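Local coordinates for 3-dehydroquinate dehydratase (PDB 2UYG), which probably catalyses the trans-dehydration of 3-dehydroquinate to 3-dehydroshikimate through an enolate intermediate, the third step of chorismate biosynthesis, and works as a dodecamer, at residues 79-82 against 83-86; 99-103 against 104-108. All coordinates share one frame; numbering follows the deposited sequence.

In the fold
From the N terminus the chain builds a five-stranded parallel sheet of flavodoxin-like order 2-1-3-4-5, and the two contacts belong to its second half. Strand 69-73 runs into a loop, and interaction 1 closes where that loop turns into helix 82-89. The helix leads to strand 95-99, and at the end of that strand interaction 2 folds the start of the long connection to strand 121-124. Both contacts are local turns of the chain, arranged in series without nesting or crossing. The centres of interactions 1 and 2 lie about 18 Å apart. Each holds residues predicted to serve catalysis or substrate binding, and Asp86 of interaction 1 faces Arg110 of a neighbouring subunit.

Interaction 1 of 2, residues 79-82 against 83-86; sequences HYSY and ALLD
Ser81 and Leu84 meet at an N-cap, the start of helix 82-89 in this flavodoxin-like fold. The serine hydroxyl lies anti to its own backbone N (chi1 -165°), which swings OG beside the carbonyl carbon and over the first turn of the helix. There OG accepts the amide of Leu84, with OG to N at 3.1 Å, while Leu84 CB presses on the same oxygen, Ser81 OG to Leu84 CB being 3.2 Å. The hydroxyl has a second partner in Glu52 of helix 52-61, whose residues Leu55 and Val59 pack against the Leu84 side chain. Before the cap, an inverse gamma turn centred on Ser81 bends the chain into the helix through a weak bond from Tyr82 N to Tyr80 O. Behind the cap the ordinary helical ladder begins: Leu85 N binds Ser81 O at 3.2 Å, in the carbonyl plane.

Tyr82 and Leu85 lie on a different side of the turn from the capping hydroxyl. Leu85 CD1 comes up at the edge of the tyrosine ring, near its plane, and stands 4.4 Å from Tyr82 CD2, a light apolar touch. The second subunit covers this helix start with three residues: its Phe109 stacks on the Tyr82 ring, its Tyr80 hydroxyl is hydrogen-bonded to Ala83 N, and its Arg110 forms a salt bridge with OD1 of Asp86, a residue predicted to bind substrate. The backbone of Asp86 closes the next helical rung: Asp86 N donates to Tyr82 O at 3.1 Å, tilted 32° from the carbonyl plane.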
# COMPACT_ATOMS: atom_id res chain seq x y z
N HIS A 79 -19.94 3.94 -3.18
CA HIS A 79 -18.56 3.58 -2.87
C HIS A 79 -18.30 2.07 -2.87
O HIS A 79 -17.17 1.66 -2.57
CB HIS A 79 -18.13 4.16 -1.53
CG HIS A 79 -18.70 5.52 -1.25
ND1 HIS A 79 -18.31 6.66 -1.92
CD2 HIS A 79 -19.73 5.89 -0.43
CE1 HIS A 79 -19.06 7.68 -1.51
NE2 HIS A 79 -19.87 7.25 -0.55
N TYR A 80 -19.28 1.23 -3.20
CA TYR A 80 -18.96 -0.22 -3.28
C TYR A 80 -19.79 -1.11 -4.25
O TYR A 80 -19.36 -2.25 -4.56
CB TYR A 80 -18.86 -0.83 -1.90
CG TYR A 80 -20.16 -0.81 -1.16
CD1 TYR A 80 -20.92 -1.95 -1.06
CD2 TYR A 80 -20.67 0.40 -0.60
CE1 TYR A 80 -22.16 -1.95 -0.31
CE2 TYR A 80 -21.88 0.43 0.11
CZ TYR A 80 -22.62 -0.74 0.28
OH TYR A 80 -23.78 -0.72 0.99
N SER A 81 -20.89 -0.58 -4.79
CA SER A 81 -21.74 -1.33 -5.69
C SER A 81 -21.29 -1.41 -7.13
O SER A 81 -21.83 -0.71 -7.96
CB SER A 81 -23.14 -0.70 -5.72
OG SER A 81 -24.09 -1.59 -6.29
N TYR A 82 -20.38 -2.34 -7.42
CA TYR A 82 -20.04 -2.64 -8.74
C TYR A 82 -21.21 -3.26 -9.45
O TYR A 82 -21.27 -3.22 -10.68
CB TYR A 82 -18.76 -3.56 -8.78
CG TYR A 82 -17.45 -2.92 -8.25
CD1 TYR A 82 -16.85 -3.38 -7.07
CD2 TYR A 82 -16.77 -1.92 -8.97
CE1 TYR A 82 -15.61 -2.89 -6.63
CE2 TYR A 82 -15.57 -1.35 -8.49
CZ TYR A 82 -15.01 -1.86 -7.33
OH TYR A 82 -13.85 -1.35 -6.81
N ALA A 83 -22.25 -3.68 -8.77
CA ALA A 83 -23.40 -4.19 -9.48
C ALA A 83 -24.20 -3.07 -10.07
O ALA A 83 -24.69 -3.16 -11.24
CB ALA A 83 -24.21 -5.19 -8.65
N LEU A 84 -24.21 -1.94 -9.38
CA LEU A 84 -24.87 -0.76 -9.88
C LEU A 84 -24.14 -0.12 -11.07
O LEU A 84 -24.75 0.33 -12.05
CB LEU A 84 -24.99 0.23 -8.78
CG LEU A 84 -26.22 1.08 -8.58
CD1 LEU A 84 -25.78 2.40 -8.01
CD2 LEU A 84 -27.23 1.18 -9.72
N LEU A 85 -22.82 -0.10 -10.98
CA LEU A 85 -22.02 0.29 -12.16
C LEU A 85 -22.40 -0.56 -13.35
O LEU A 85 -22.51 -0.06 -14.40
CB LEU A 85 -20.54 -0.03 -11.91
CG LEU A 85 -19.39 0.62 -12.63
CD1 LEU A 85 -18.16 -0.37 -12.79
CD2 LEU A 85 -19.67 1.49 -13.85
N ASP A 86 -22.44 -1.86 -13.19
CA ASP A 86 -22.66 -2.70 -14.36
C ASP A 86 -24.08 -2.43 -14.91
O ASP A 86 -24.31 -2.48 -16.11
CB ASP A 86 -22.47 -4.19 -14.02
CG ASP A 86 -21.07 -4.68 -14.20
OD1 ASP A 86 -20.22 -3.89 -14.68
OD2 ASP A 86 -20.65 -5.87 -13.87

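Interaction 2 of 2, residues 99-103 against 104-108; sequences HLTNL and HAREE
An Asx turn from Asn102 to His104, combined with a type I beta turn over residues 102-105, shapes the loop that follows strand 95-99 of the parallel sheet. This is the tight part of the contact. With CG trans to N (chi1 -179°) and beside the carbonyl carbon, Asn102 carries OD1 forward along the chain, where it accepts His104 N at 3.0 Å from above the amide plane. The side chains cross almost squarely, amide and imidazole planes 84° apart, and OD1 lies 3.4 Å from His104 CB. The beta turn is closed by Ala105 N, which donates to Asn102 O at 3.2 Å. The other end of the amide, ND2, is held by Ala116 O of the fourth subunit, so one side chain both folds the loop and joins two chains. Leu103 turns inward, setting CD1 over the centre of the His99 ring, 3.5 Å above its plane; His99 is the predicted proton donor.

The solvent side is at Ala105, which is exposed. Arg106, only partly exposed, reaches back: its CG and CD pass Asn102 O, CG at 3.6 Å, and its NH1 bonds to the hydroxyl of Tyr21, the predicted proton acceptor. A single bent bond joins Arg106 NH2 to OG1 of Thr101, a predicted substrate-binding residue, 2.7 Å long with an angle of 134° at the hydrogen.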
# COMPACT_ATOMS: atom_id res chain seq x y z
N HIS A 99 -24.73 14.15 -5.90
CA HIS A 99 -24.69 13.98 -4.41
C HIS A 99 -24.92 15.33 -3.79
O HIS A 99 -24.40 16.31 -4.31
CB HIS A 99 -23.33 13.48 -3.90
CG HIS A 99 -22.83 12.31 -4.63
ND1 HIS A 99 -23.10 11.01 -4.23
CD2 HIS A 99 -22.14 12.21 -5.80
CE1 HIS A 99 -22.53 10.18 -5.08
NE2 HIS A 99 -21.95 10.87 -6.05
N LEU A 100 -25.64 15.37 -2.69
CA LEU A 100 -25.93 16.55 -1.95
C LEU A 100 -24.68 17.19 -1.38
O LEU A 100 -24.55 18.40 -1.42
CB LEU A 100 -26.80 16.21 -0.75
CG LEU A 100 -28.17 15.65 -1.18
CD1 LEU A 100 -28.61 14.71 -0.08
CD2 LEU A 100 -29.14 16.76 -1.42
N THR A 101 -23.81 16.34 -0.83
CA THR A 101 -22.63 16.77 -0.10
C THR A 101 -21.44 16.61 -0.94
O THR A 101 -21.47 15.91 -1.95
CB THR A 101 -22.35 15.92 1.21
OG1 THR A 101 -22.14 14.52 0.89
CG2 THR A 101 -23.49 15.96 2.16
N ASN A 102 -20.36 17.25 -0.51
CA ASN A 102 -19.09 17.21 -1.20
C ASN A 102 -18.36 15.99 -0.67
O ASN A 102 -17.87 15.99 0.49
CB ASN A 102 -18.26 18.47 -0.87
CG ASN A 102 -16.92 18.49 -1.60
OD1 ASN A 102 -16.46 17.46 -2.11
ND2 ASN A 102 -16.31 19.65 -1.66
N LEU A 103 -18.27 14.97 -1.51
CA LEU A 103 -17.67 13.69 -1.14
C LEU A 103 -16.19 13.78 -0.67
O LEU A 103 -15.71 12.89 0.03
CB LEU A 103 -17.75 12.76 -2.32
CG LEU A 103 -19.23 12.46 -2.68
CD1 LEU A 103 -19.22 11.40 -3.74
CD2 LEU A 103 -20.09 12.11 -1.46
N HIS A 104 -15.53 14.85 -1.03
CA HIS A 104 -14.11 15.01 -0.82
C HIS A 104 -13.76 15.72 0.44
O HIS A 104 -12.61 15.89 0.69
CB HIS A 104 -13.51 15.74 -2.03
CG HIS A 104 -13.75 15.00 -3.27
ND1 HIS A 104 -14.62 15.46 -4.25
CD2 HIS A 104 -13.33 13.79 -3.68
CE1 HIS A 104 -14.65 14.59 -5.24
NE2 HIS A 104 -13.92 13.54 -4.89
N ALA A 105 -14.72 16.11 1.24
CA ALA A 105 -14.54 16.82 2.49
C ALA A 105 -15.14 16.04 3.66
O ALA A 105 -15.50 16.64 4.66
CB ALA A 105 -15.24 18.21 2.41
N ARG A 106 -15.30 14.73 3.50
CA ARG A 106 -15.76 13.86 4.58
C ARG A 106 -14.80 12.67 4.75
O ARG A 106 -13.63 12.83 4.46
CB ARG A 106 -17.16 13.41 4.25
CG ARG A 106 -18.11 14.54 3.76
CD ARG A 106 -19.42 14.07 3.32
NE ARG A 106 -20.13 13.31 4.36
CZ ARG A 106 -21.33 12.75 4.15
NH1 ARG A 106 -21.93 12.08 5.10
NH2 ARG A 106 -21.95 12.89 2.98
N GLU A 107 -15.25 11.48 5.12
CA GLU A 107 -14.37 10.34 5.31
C GLU A 107 -13.64 9.92 4.02
O GLU A 107 -14.17 10.05 2.90
CB GLU A 107 -15.13 9.11 5.90
CG GLU A 107 -15.91 9.39 7.18
CD GLU A 107 -17.36 9.74 6.93
OE1 GLU A 107 -17.64 10.46 5.98
OE2 GLU A 107 -18.25 9.29 7.65
N GLU A 108 -12.46 9.36 4.17
CA GLU A 108 -11.71 8.94 3.03
C GLU A 108 -12.51 8.05 2.13
O GLU A 108 -12.32 8.13 0.93
CB GLU A 108 -10.41 8.18 3.39
CG GLU A 108 -9.59 7.75 2.14
CD GLU A 108 -8.23 7.14 2.44
OE1 GLU A 108 -8.01 6.60 3.57
OE2 GLU A 108 -7.38 7.14 1.53